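Local coordinates for protein mandelate racemase (Bordetella bronchiseptica, PDB 3OP2) that probably acts as a magnesium-dependent mandelate racemase-like enzyme of the enolase superfamily, although its true substrate is not established, at residues 167-172 / 197-202; 226-231 / 252-257; 299-304 / 320-325; 303-308 / 327-332. One frame throughout, in Å; residues are numbered along the deposited sequence.

Interaction 1: 167-172 / 197-202; sequences FTAAKL and EILVDA. With MG (magnesium ion), chain C; AKG (2-oxoglutaric acid), chain D.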
# COMPACT_ATOMS: atom_id res chain seq x y z
N PHE A 167 30.21 20.22 -0.47
CA PHE A 167 28.94 20.02 0.26
C PHE A 167 28.90 20.85 1.54
O PHE A 167 29.91 20.94 2.25
CB PHE A 167 28.74 18.55 0.62
CG PHE A 167 28.25 17.69 -0.52
CD1 PHE A 167 26.90 17.60 -0.81
CD2 PHE A 167 29.15 16.93 -1.26
CE1 PHE A 167 26.44 16.79 -1.85
CE2 PHE A 167 28.71 16.11 -2.30
CZ PHE A 167 27.35 16.04 -2.60
N THR A 168 27.75 21.45 1.84
CA THR A 168 27.55 22.21 3.08
C THR A 168 26.78 21.38 4.13
O THR A 168 26.46 21.87 5.22
CB THR A 168 26.77 23.54 2.81
OG1 THR A 168 25.52 23.25 2.19
CG2 THR A 168 27.58 24.47 1.90
N ALA A 169 26.49 20.13 3.78
CA ALA A 169 25.67 19.25 4.59
C ALA A 169 25.85 17.79 4.19
O ALA A 169 26.04 17.49 3.00
CB ALA A 169 24.18 19.64 4.47
N ALA A 170 25.75 16.90 5.18
CA ALA A 170 25.82 15.46 4.96
C ALA A 170 24.95 14.67 5.95
O ALA A 170 24.67 15.15 7.05
CB ALA A 170 27.26 14.98 5.03
N LYS A 171 24.53 13.47 5.55
CA LYS A 171 23.70 12.61 6.39
C LYS A 171 24.45 11.37 6.91
O LYS A 171 25.14 10.68 6.14
CB LYS A 171 22.43 12.19 5.65
CG LYS A 171 21.36 11.51 6.50
CD LYS A 171 20.02 11.56 5.77
CE LYS A 171 19.91 10.47 4.72
NZ LYS A 171 18.68 10.58 3.90
N LEU A 172 24.30 11.11 8.20
CA LEU A 172 24.89 9.95 8.86
C LEU A 172 23.82 8.93 9.30
O LEU A 172 22.80 9.28 9.89
CB LEU A 172 25.71 10.40 10.07
CG LEU A 172 26.21 9.36 11.09
CD1 LEU A 172 27.50 8.69 10.62
CD2 LEU A 172 26.46 10.02 12.42
N GLU A 197 25.88 21.39 8.07
CA GLU A 197 24.72 20.69 8.61
C GLU A 197 25.00 19.20 8.69
O GLU A 197 25.52 18.59 7.75
CB GLU A 197 23.45 20.96 7.80
CG GLU A 197 23.02 22.42 7.77
CD GLU A 197 22.79 23.03 9.15
OE1 GLU A 197 22.54 22.29 10.13
OE2 GLU A 197 22.86 24.27 9.26
N ILE A 198 24.66 18.63 9.84
CA ILE A 198 24.75 17.19 10.05
C ILE A 198 23.34 16.67 10.21
O ILE A 198 22.61 17.06 11.13
CB ILE A 198 25.66 16.83 11.27
CG1 ILE A 198 27.04 17.48 11.13
CG2 ILE A 198 25.78 15.32 11.40
CD1 ILE A 198 28.00 17.21 12.30
N LEU A 199 22.95 15.82 9.27
CA LEU A 199 21.67 15.14 9.29
C LEU A 199 21.91 13.71 9.77
O LEU A 199 23.03 13.20 9.68
CB LEU A 199 21.07 15.11 7.89
CG LEU A 199 20.58 16.40 7.23
CD1 LEU A 199 21.65 17.48 7.24
CD2 LEU A 199 20.16 16.09 5.81
N VAL A 200 20.85 13.07 10.25
CA VAL A 200 20.96 11.74 10.83
C VAL A 200 19.77 10.90 10.35
O VAL A 200 18.69 11.45 10.19
CB VAL A 200 21.04 11.90 12.36
CG1 VAL A 200 20.10 10.99 13.12
CG2 VAL A 200 22.47 11.86 12.83
N ASP A 201 19.98 9.61 10.07
CA ASP A 201 18.92 8.72 9.55
C ASP A 201 18.94 7.40 10.34
O ASP A 201 19.96 6.69 10.33
CB ASP A 201 19.12 8.45 8.05
CG ASP A 201 17.93 7.75 7.37
OD1 ASP A 201 17.15 7.02 8.03
OD2 ASP A 201 17.78 7.93 6.14
N ALA A 202 17.84 7.09 11.02
CA ALA A 202 17.81 5.89 11.88
C ALA A 202 17.18 4.68 11.19
O ALA A 202 17.23 3.58 11.72
CB ALA A 202 17.11 6.18 13.20
MG MG C . 16.19 7.71 4.73
C1 AKG D . 17.92 7.25 2.37
O1 AKG D . 18.36 7.45 1.22
O2 AKG D . 17.40 8.17 3.04
C2 AKG D . 17.98 5.91 2.95
O5 AKG D . 17.51 5.75 4.07
C3 AKG D . 18.57 4.72 2.21
C4 AKG D . 20.06 4.91 1.94
C5 AKG D . 20.78 3.58 1.73
O3 AKG D . 20.25 2.67 1.04
O4 AKG D . 21.91 3.43 2.25
O HOH W 1 15.27 6.59 6.30

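Interaction 2: 226-231 / 252-257; sequences FEEPLS and TGENLY. With MG (magnesium ion), chain C; AKG (2-oxoglutaric acid), chain D.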
# COMPACT_ATOMS: atom_id res chain seq x y z
N PHE A 226 16.34 14.41 12.21
CA PHE A 226 16.34 13.08 12.73
C PHE A 226 15.36 12.34 11.81
O PHE A 226 14.13 12.48 11.93
CB PHE A 226 15.81 13.14 14.18
CG PHE A 226 15.92 11.84 14.98
CD1 PHE A 226 16.61 10.73 14.50
CD2 PHE A 226 15.34 11.76 16.26
CE1 PHE A 226 16.71 9.54 15.28
CE2 PHE A 226 15.44 10.60 17.05
CZ PHE A 226 16.13 9.48 16.56
N GLU A 227 15.90 11.56 10.88
CA GLU A 227 15.13 10.92 9.81
C GLU A 227 14.74 9.48 10.18
O GLU A 227 15.54 8.73 10.76
CB GLU A 227 15.93 10.95 8.49
CG GLU A 227 15.24 10.27 7.28
CD GLU A 227 15.97 10.51 5.95
OE1 GLU A 227 16.74 11.47 5.82
OE2 GLU A 227 15.74 9.72 5.00
N GLU A 228 13.50 9.11 9.84
CA GLU A 228 12.91 7.83 10.24
C GLU A 228 13.40 7.36 11.63
O GLU A 228 14.04 6.31 11.76
CB GLU A 228 13.17 6.76 9.17
CG GLU A 228 12.47 7.03 7.83
CD GLU A 228 12.38 5.78 6.95
OE1 GLU A 228 13.42 5.12 6.73
OE2 GLU A 228 11.27 5.46 6.49
N PRO A 229 13.10 8.15 12.68
CA PRO A 229 13.58 7.78 14.01
C PRO A 229 12.86 6.53 14.50
O PRO A 229 13.42 5.78 15.29
CB PRO A 229 13.20 8.99 14.87
CG PRO A 229 12.04 9.60 14.18
CD PRO A 229 12.27 9.38 12.71
N LEU A 230 11.66 6.30 13.98
CA LEU A 230 10.80 5.21 14.44
C LEU A 230 10.11 4.55 13.25
O LEU A 230 10.13 5.08 12.13
CB LEU A 230 9.70 5.78 15.33
CG LEU A 230 10.03 6.63 16.56
CD1 LEU A 230 8.74 7.23 17.04
CD2 LEU A 230 10.64 5.77 17.64
N SER A 231 9.48 3.40 13.51
CA SER A 231 8.61 2.76 12.54
C SER A 231 7.62 3.80 12.01
O SER A 231 7.00 4.53 12.79
CB SER A 231 7.84 1.61 13.19
OG SER A 231 6.70 1.24 12.42
N THR A 252 10.46 12.30 8.11
CA THR A 252 10.19 10.97 7.58
C THR A 252 9.45 11.09 6.26
O THR A 252 8.94 12.17 5.93
CB THR A 252 9.41 10.09 8.59
OG1 THR A 252 9.33 8.74 8.10
CG2 THR A 252 7.99 10.64 8.84
N GLY A 253 9.40 9.99 5.51
CA GLY A 253 8.52 9.94 4.34
C GLY A 253 8.91 9.12 3.13
O GLY A 253 8.07 8.91 2.26
N GLU A 254 10.16 8.66 3.05
CA GLU A 254 10.58 7.86 1.89
C GLU A 254 9.77 6.58 1.72
O GLU A 254 9.66 6.05 0.61
CB GLU A 254 12.07 7.54 1.96
CG GLU A 254 12.41 6.56 3.05
CD GLU A 254 13.88 6.43 3.27
OE1 GLU A 254 14.42 5.38 2.89
OE2 GLU A 254 14.51 7.36 3.81
N ASN A 255 9.19 6.10 2.82
CA ASN A 255 8.39 4.88 2.83
C ASN A 255 6.89 5.11 2.99
O ASN A 255 6.12 4.17 3.22
CB ASN A 255 8.91 3.92 3.91
CG ASN A 255 10.28 3.34 3.58
OD1 ASN A 255 11.20 3.37 4.41
ND2 ASN A 255 10.41 2.82 2.38
N LEU A 256 6.45 6.37 2.86
CA LEU A 256 5.02 6.68 2.82
C LEU A 256 4.65 7.01 1.38
O LEU A 256 5.41 7.69 0.68
CB LEU A 256 4.67 7.85 3.76
CG LEU A 256 4.99 7.75 5.27
CD1 LEU A 256 4.83 9.11 5.99
CD2 LEU A 256 4.15 6.67 5.95
N TYR A 257 3.50 6.53 0.93
CA TYR A 257 3.17 6.58 -0.49
C TYR A 257 1.91 7.38 -0.83
O TYR A 257 1.59 7.58 -2.01
CB TYR A 257 3.11 5.15 -1.06
CG TYR A 257 4.35 4.33 -0.77
CD1 TYR A 257 4.40 3.44 0.29
CD2 TYR A 257 5.50 4.46 -1.56
CE1 TYR A 257 5.55 2.69 0.57
CE2 TYR A 257 6.67 3.71 -1.29
CZ TYR A 257 6.68 2.83 -0.23
OH TYR A 257 7.80 2.08 0.05
MG MG C . 16.19 7.71 4.73
C1 AKG D . 17.92 7.25 2.37
O1 AKG D . 18.36 7.45 1.22
O2 AKG D . 17.40 8.17 3.04
C2 AKG D . 17.98 5.91 2.95
O5 AKG D . 17.51 5.75 4.07
C3 AKG D . 18.57 4.72 2.21
C4 AKG D . 20.06 4.91 1.94
C5 AKG D . 20.78 3.58 1.73
O3 AKG D . 20.25 2.67 1.04
O4 AKG D . 21.91 3.43 2.25
O HOH W 2 9.21 7.02 5.67
O HOH W 1 15.27 6.59 6.30
O HOH W 3 9.61 7.28 10.43

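Interaction 3: 299-304 / 320-325; sequences LAWNPH and AASPHP. With AKG (2-oxoglutaric acid), chain D.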
# COMPACT_ATOMS: atom_id res chain seq x y z
N LEU A 299 5.64 23.61 7.36
CA LEU A 299 6.63 22.54 7.48
C LEU A 299 7.47 22.51 6.21
O LEU A 299 7.16 23.26 5.26
CB LEU A 299 5.92 21.20 7.68
CG LEU A 299 4.90 21.17 8.81
CD1 LEU A 299 4.20 19.81 8.84
CD2 LEU A 299 5.57 21.51 10.15
N ALA A 300 8.50 21.67 6.16
CA ALA A 300 9.34 21.53 4.95
C ALA A 300 9.03 20.25 4.19
O ALA A 300 8.59 19.25 4.78
CB ALA A 300 10.81 21.59 5.32
N TRP A 301 9.24 20.28 2.88
CA TRP A 301 9.22 19.08 2.07
C TRP A 301 10.59 18.97 1.40
O TRP A 301 10.93 19.77 0.55
CB TRP A 301 8.10 19.11 1.02
CG TRP A 301 8.24 18.01 -0.02
CD1 TRP A 301 8.04 16.67 0.17
CD2 TRP A 301 8.67 18.16 -1.38
NE1 TRP A 301 8.30 15.98 -0.99
CE2 TRP A 301 8.68 16.87 -1.96
CE3 TRP A 301 9.03 19.26 -2.18
CZ2 TRP A 301 9.04 16.65 -3.30
CZ3 TRP A 301 9.40 19.04 -3.51
CH2 TRP A 301 9.39 17.74 -4.06
N ASN A 302 11.38 18.00 1.84
CA ASN A 302 12.70 17.75 1.30
C ASN A 302 12.69 16.28 0.88
O ASN A 302 12.89 15.41 1.72
CB ASN A 302 13.79 18.02 2.36
CG ASN A 302 13.76 19.47 2.89
OD1 ASN A 302 13.65 19.70 4.10
ND2 ASN A 302 13.84 20.44 2.00
N PRO A 303 12.42 16.00 -0.42
CA PRO A 303 12.14 14.63 -0.81
C PRO A 303 13.33 13.70 -0.64
O PRO A 303 14.48 14.11 -0.77
CB PRO A 303 11.84 14.74 -2.31
CG PRO A 303 12.62 15.98 -2.74
CD PRO A 303 12.40 16.91 -1.58
N HIS A 304 13.02 12.44 -0.38
CA HIS A 304 13.96 11.35 -0.65
C HIS A 304 14.05 11.23 -2.16
O HIS A 304 13.01 11.29 -2.84
CB HIS A 304 13.37 10.08 -0.06
CG HIS A 304 14.09 8.83 -0.47
ND1 HIS A 304 13.82 8.17 -1.65
CD2 HIS A 304 15.06 8.12 0.16
CE1 HIS A 304 14.60 7.10 -1.73
NE2 HIS A 304 15.36 7.05 -0.65
N ALA A 320 13.09 22.85 -7.07
CA ALA A 320 13.63 24.11 -7.56
C ALA A 320 12.53 25.14 -7.66
O ALA A 320 12.76 26.32 -7.39
CB ALA A 320 14.31 23.92 -8.91
N ALA A 321 11.34 24.69 -8.04
CA ALA A 321 10.19 25.57 -8.16
C ALA A 321 9.46 25.83 -6.83
O ALA A 321 8.56 26.67 -6.78
CB ALA A 321 9.21 25.03 -9.23
N SER A 322 9.85 25.14 -5.76
CA SER A 322 9.13 25.16 -4.47
C SER A 322 9.76 26.12 -3.45
O SER A 322 10.97 26.39 -3.52
CB SER A 322 9.07 23.75 -3.86
OG SER A 322 8.35 22.85 -4.69
N PRO A 323 8.96 26.62 -2.48
CA PRO A 323 9.47 27.65 -1.60
C PRO A 323 10.06 27.11 -0.30
O PRO A 323 10.21 27.86 0.64
CB PRO A 323 8.21 28.48 -1.31
CG PRO A 323 7.10 27.46 -1.33
CD PRO A 323 7.56 26.29 -2.15
N HIS A 324 10.39 25.82 -0.25
CA HIS A 324 10.93 25.23 0.97
C HIS A 324 12.41 25.54 1.10
O HIS A 324 13.08 25.71 0.08
CB HIS A 324 10.72 23.72 0.98
CG HIS A 324 9.29 23.32 0.78
ND1 HIS A 324 8.34 23.44 1.78
CD2 HIS A 324 8.65 22.81 -0.29
CE1 HIS A 324 7.18 23.01 1.32
NE2 HIS A 324 7.34 22.63 0.06
N PRO A 325 12.93 25.66 2.33
CA PRO A 325 14.38 25.74 2.45
C PRO A 325 14.98 24.41 1.96
O PRO A 325 14.59 23.35 2.45
CB PRO A 325 14.61 25.94 3.96
CG PRO A 325 13.35 25.53 4.63
CD PRO A 325 12.24 25.78 3.64
C1 AKG D . 17.92 7.25 2.37
O1 AKG D . 18.36 7.45 1.22
O2 AKG D . 17.40 8.17 3.04
C2 AKG D . 17.98 5.91 2.95
O5 AKG D . 17.51 5.75 4.07
C3 AKG D . 18.57 4.72 2.21
C4 AKG D . 20.06 4.91 1.94
C5 AKG D . 20.78 3.58 1.73
O3 AKG D . 20.25 2.67 1.04
O4 AKG D . 21.91 3.43 2.25
O HOH W 4 8.76 25.38 3.99

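Interaction 4: 303-308 / 327-332; sequences PHTFND and MFEWDI. With AKG (2-oxoglutaric acid), chain D.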
# COMPACT_ATOMS: atom_id res chain seq x y z
N PRO A 303 12.42 16.00 -0.42
CA PRO A 303 12.14 14.63 -0.81
C PRO A 303 13.33 13.70 -0.64
O PRO A 303 14.48 14.11 -0.77
CB PRO A 303 11.84 14.74 -2.31
CG PRO A 303 12.62 15.98 -2.74
CD PRO A 303 12.40 16.91 -1.58
N HIS A 304 13.02 12.44 -0.38
CA HIS A 304 13.96 11.35 -0.65
C HIS A 304 14.05 11.23 -2.16
O HIS A 304 13.01 11.29 -2.84
CB HIS A 304 13.37 10.08 -0.06
CG HIS A 304 14.09 8.83 -0.47
ND1 HIS A 304 13.82 8.17 -1.65
CD2 HIS A 304 15.06 8.12 0.16
CE1 HIS A 304 14.60 7.10 -1.73
NE2 HIS A 304 15.36 7.05 -0.65
N THR A 305 15.26 11.07 -2.70
CA THR A 305 15.47 11.09 -4.17
C THR A 305 16.20 9.83 -4.71
O THR A 305 16.33 9.65 -5.93
CB THR A 305 16.28 12.33 -4.62
OG1 THR A 305 17.65 12.19 -4.22
CG2 THR A 305 15.72 13.63 -4.05
N PHE A 306 16.63 8.99 -3.78
CA PHE A 306 17.62 7.93 -3.95
C PHE A 306 17.14 6.74 -4.79
O PHE A 306 16.36 5.92 -4.30
CB PHE A 306 17.95 7.46 -2.51
CG PHE A 306 19.22 6.66 -2.36
CD1 PHE A 306 19.30 5.35 -2.82
CD2 PHE A 306 20.30 7.20 -1.66
CE1 PHE A 306 20.47 4.60 -2.63
CE2 PHE A 306 21.49 6.46 -1.47
CZ PHE A 306 21.57 5.15 -1.95
N ASN A 307 17.59 6.66 -6.04
CA ASN A 307 17.59 5.41 -6.84
C ASN A 307 18.37 5.54 -8.14
O ASN A 307 19.29 4.77 -8.41
CB ASN A 307 16.18 4.88 -7.16
CG ASN A 307 16.19 3.42 -7.64
OD1 ASN A 307 16.39 2.51 -6.84
ND2 ASN A 307 15.96 3.21 -8.93
N ASP A 308 17.98 6.53 -8.95
CA ASP A 308 18.59 6.75 -10.25
C ASP A 308 18.45 8.22 -10.64
O ASP A 308 17.77 9.00 -9.95
CB ASP A 308 17.94 5.84 -11.31
CG ASP A 308 16.43 5.97 -11.35
OD1 ASP A 308 15.94 6.99 -11.86
OD2 ASP A 308 15.72 5.06 -10.87
N MSE A 327 17.08 21.11 1.14
CA MSE A 327 18.01 20.15 1.77
C MSE A 327 17.92 18.88 0.95
O MSE A 327 17.24 17.92 1.34
CB MSE A 327 17.66 19.91 3.25
CG MSE A 327 18.70 19.06 4.02
SE MSE A 327 20.56 19.73 3.97
CE MSE A 327 20.42 21.18 5.26
N PHE A 328 18.59 18.92 -0.21
CA PHE A 328 18.32 18.00 -1.31
C PHE A 328 19.29 16.81 -1.31
O PHE A 328 20.51 16.98 -1.42
CB PHE A 328 18.37 18.74 -2.65
CG PHE A 328 17.89 17.91 -3.83
CD1 PHE A 328 16.54 17.83 -4.14
CD2 PHE A 328 18.80 17.23 -4.64
CE1 PHE A 328 16.09 17.08 -5.24
CE2 PHE A 328 18.37 16.46 -5.74
CZ PHE A 328 17.02 16.39 -6.04
N GLU A 329 18.71 15.62 -1.19
CA GLU A 329 19.47 14.39 -1.08
C GLU A 329 20.23 14.07 -2.36
O GLU A 329 19.64 13.93 -3.44
CB GLU A 329 18.54 13.22 -0.73
CG GLU A 329 19.29 11.91 -0.59
CD GLU A 329 18.42 10.78 -0.08
OE1 GLU A 329 17.24 10.68 -0.48
OE2 GLU A 329 18.95 9.98 0.71
N TRP A 330 21.55 13.98 -2.21
CA TRP A 330 22.40 13.51 -3.30
C TRP A 330 23.08 12.19 -2.94
O TRP A 330 24.02 12.16 -2.16
CB TRP A 330 23.43 14.57 -3.74
CG TRP A 330 23.91 14.29 -5.16
CD1 TRP A 330 24.94 13.48 -5.52
CD2 TRP A 330 23.33 14.77 -6.39
NE1 TRP A 330 25.06 13.44 -6.89
CE2 TRP A 330 24.08 14.22 -7.45
CE3 TRP A 330 22.26 15.63 -6.69
CZ2 TRP A 330 23.79 14.50 -8.80
CZ3 TRP A 330 21.98 15.90 -8.04
CH2 TRP A 330 22.75 15.34 -9.07
N ASP A 331 22.55 11.10 -3.52
CA ASP A 331 23.13 9.75 -3.42
C ASP A 331 24.58 9.79 -3.90
O ASP A 331 24.84 10.00 -5.09
CB ASP A 331 22.26 8.78 -4.26
CG ASP A 331 22.95 7.44 -4.57
OD1 ASP A 331 23.80 6.98 -3.78
OD2 ASP A 331 22.60 6.85 -5.63
N ILE A 332 25.52 9.64 -2.97
CA ILE A 332 26.94 9.76 -3.31
C ILE A 332 27.65 8.40 -3.51
O ILE A 332 28.87 8.35 -3.72
CB ILE A 332 27.71 10.67 -2.31
CG1 ILE A 332 27.38 10.32 -0.86
CG2 ILE A 332 27.38 12.14 -2.57
CD1 ILE A 332 27.91 8.97 -0.37
C1 AKG D . 17.92 7.25 2.37
O1 AKG D . 18.36 7.45 1.22
O2 AKG D . 17.40 8.17 3.04
C2 AKG D . 17.98 5.91 2.95
O5 AKG D . 17.51 5.75 4.07
C3 AKG D . 18.57 4.72 2.21
C4 AKG D . 20.06 4.91 1.94
C5 AKG D . 20.78 3.58 1.73
O3 AKG D . 20.25 2.67 1.04
O4 AKG D . 21.91 3.43 2.25
O HOH W 5 16.17 15.71 0.24
O HOH W 6 19.90 10.61 -4.81
O HOH W 7 20.06 7.86 -6.56

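Interaction 1: 167-172 / 197-202
Ala169 to Leu172 runs parallel to Glu197 to Asp201, stitched by five backbone hydrogen bonds that start at Glu197 N to Thr168 O and finish at Asp201 N to Leu172 O. The face with Ala169 and Lys171 is tight. Leu199 N reaches Ala170 O at 2.9 Å in an almost straight bond (175°), Leu199 CB lies 3.9 Å from Lys171 CG as the lysine chain passes at about a right angle, and Ala169 CB touches Glu197 CB at 3.7 Å. The other face is lighter: Leu172 CD2 only just meets Val200 CG2 (4.4 Å), and helix 178-192 packs against Leu172. Loosest is the end of Glu197, which bends at chi2 (-57°) and carries its carboxylate away from 167-172 to a partly exposed place. At the far end, Asp201 OD2 binds magnesium at 2.1 Å, while OD1 accepts from a metal-bound water and from Asn203 N. A bend at chi3 (81°) brings Lys171 NZ to 2.9 Å from O2 of 2-oxoglutarate; Glu227 and Glu329 also hold this nitrogen. Magnesium and Lys171 thus share one ligand oxygen, which would probably neutralise the ligand carboxylate and, as in relatives, favour an enolate-like intermediate.

Interaction 2: 226-231 / 252-257
Glu228 and Thr252 bring their CA atoms to 4.9 Å where strand 225-227 gives way to loop, and just beyond Thr252 a type I turn runs from Gly253 to Leu256, closed by Leu256 N to Gly253 O. Side chains and water do the joining. Glu227, its CG anti to the backbone N (chi1 178°), stretches out so that OE2 binds magnesium at 2.1 Å, while OE1 forms a salt bridge with Lys171; Glu254 comes across it at about a right angle and binds through OE2 at 1.9 Å. The two metal-bound oxygens sit 2.9 Å apart, a closeness the shared magnesium probably makes tolerable. Glu228 lies against Glu254 with the two carboxylates stacked, planes 10° apart and OE1 to OE1 at 4.0 Å, so the pair probably feels its like charges. A water joins the two segments here: it donates to Glu228 OE2 at 2.7 Å, accepts from Asn255 N at 3.0 Å and also bonds Thr252 OG1. A second water ties that hydroxyl to Leu230 O. Asp201, a water and two oxygens of 2-oxoglutarate complete the six-coordinate metal. Acidic ligands at the C-terminal ends of successive barrel strands are the hallmark of the enolase-superfamily magnesium site.

Interaction 3: 299-304 / 320-325
Asn302 ND2 donates to Pro325 O at 3.0 Å with 154° at the hydrogen, and the acceptor lies near the plane of the amide. That is the direct hydrogen bond between 299-304 and 320-325; a second link goes through water, which donates to Leu299 O at 2.9 Å and also bonds His324 ND1. The rest is packing round the His324 imidazole. Trp301 CB sits over one of its faces, 3.9 Å from the centroid and 19° off the normal, a CH-pi contact, with Trp301 N above the rim of the same face. Pro323 CD lies over the opposite face. NE2 of the ring is hydrogen-bonded to Ser291, which probably helps fix the ring's rotation. Trp301 has CG anti to its own N (chi1 168°), a turn that sends the indole past the histidine: CE3 comes to 4.0 Å from His324 CD2, which lies at the indole edge. Pro303 CD rests 3.6 Å above one indole face, and NE1 bonds Ala276 O. The ring of His304 lies beside the ligand, CD2 3.5 Å from O1 of 2-oxoglutarate. What is joined here is a short strand of the TIM barrel, 300-301, and the connection leading from helix 309-321 to strand 328-331.

Interaction 4: 303-308 / 327-332
Glu329 keeps CG anti to its backbone N (chi1 -180°) and stays extended beyond it, while Thr305 holds OG1 between its N and carbonyl carbon (chi1 72°); together they lock the two backbones. Thr305 N donates to Glu329 OE1 at 3.0 Å and 164°, arriving on the anti side of the carboxylate, and Thr305 OG1 donates back to Glu329 O at 2.8 Å from above the carbonyl plane. The other branch of the threonine, CG2, lies over the Phe328 ring, 4.0 Å from its centroid. Water bridges Thr305 OG1 to Asp331 N. Further along, Phe306 is sandwiched: the Asp331 carboxylate covers one face near the rim, with OD1, hydrogen-bonded to Thr333 OG1, 3.3 Å from Phe306 CE2, and C4 of 2-oxoglutarate lies over the opposite face. Glu329 OE1 also comes within 3.4 Å of His304 CD2; ND1 of that histidine is hydrogen-bonded to Asp277 OD2. Glu329 OE2 faces the ligand at 2.6 Å from O1 and is gripped by Lys171 and Ser144 as well. Both carboxylate oxygens of Glu329 are thus engaged and set it against the ligand carboxylate, as would suit a counterpart of the glutamate that in mandelate racemase probably assists by meeting the substrate carboxylate.

How the interactions relate
All four contacts belong to one TIM barrel, and each has at least one residue beside 2-oxoglutarate. Interactions 1 and 2 jointly build the magnesium site: Asp201 comes from the first, Glu227 and Glu254 from the second, and Lys171 NZ bridges to Glu227 OE1 at 2.9 Å. The same nitrogen reaches Glu329 OE2 of interaction 4 at 3.3 Å. Interactions 3 and 4 share Pro303 and His304, and CG of His304 meets CB of Glu254 at 3.4 Å. The part of interaction 3 that joins its segments stands back, the Asn302 side chain about 11 Å from magnesium. Lys173, which also bonds the ligand, and the His304-Asp277 pair probably correspond to the acid-base groups of mandelate racemase, with Lys171 holding the carboxylate.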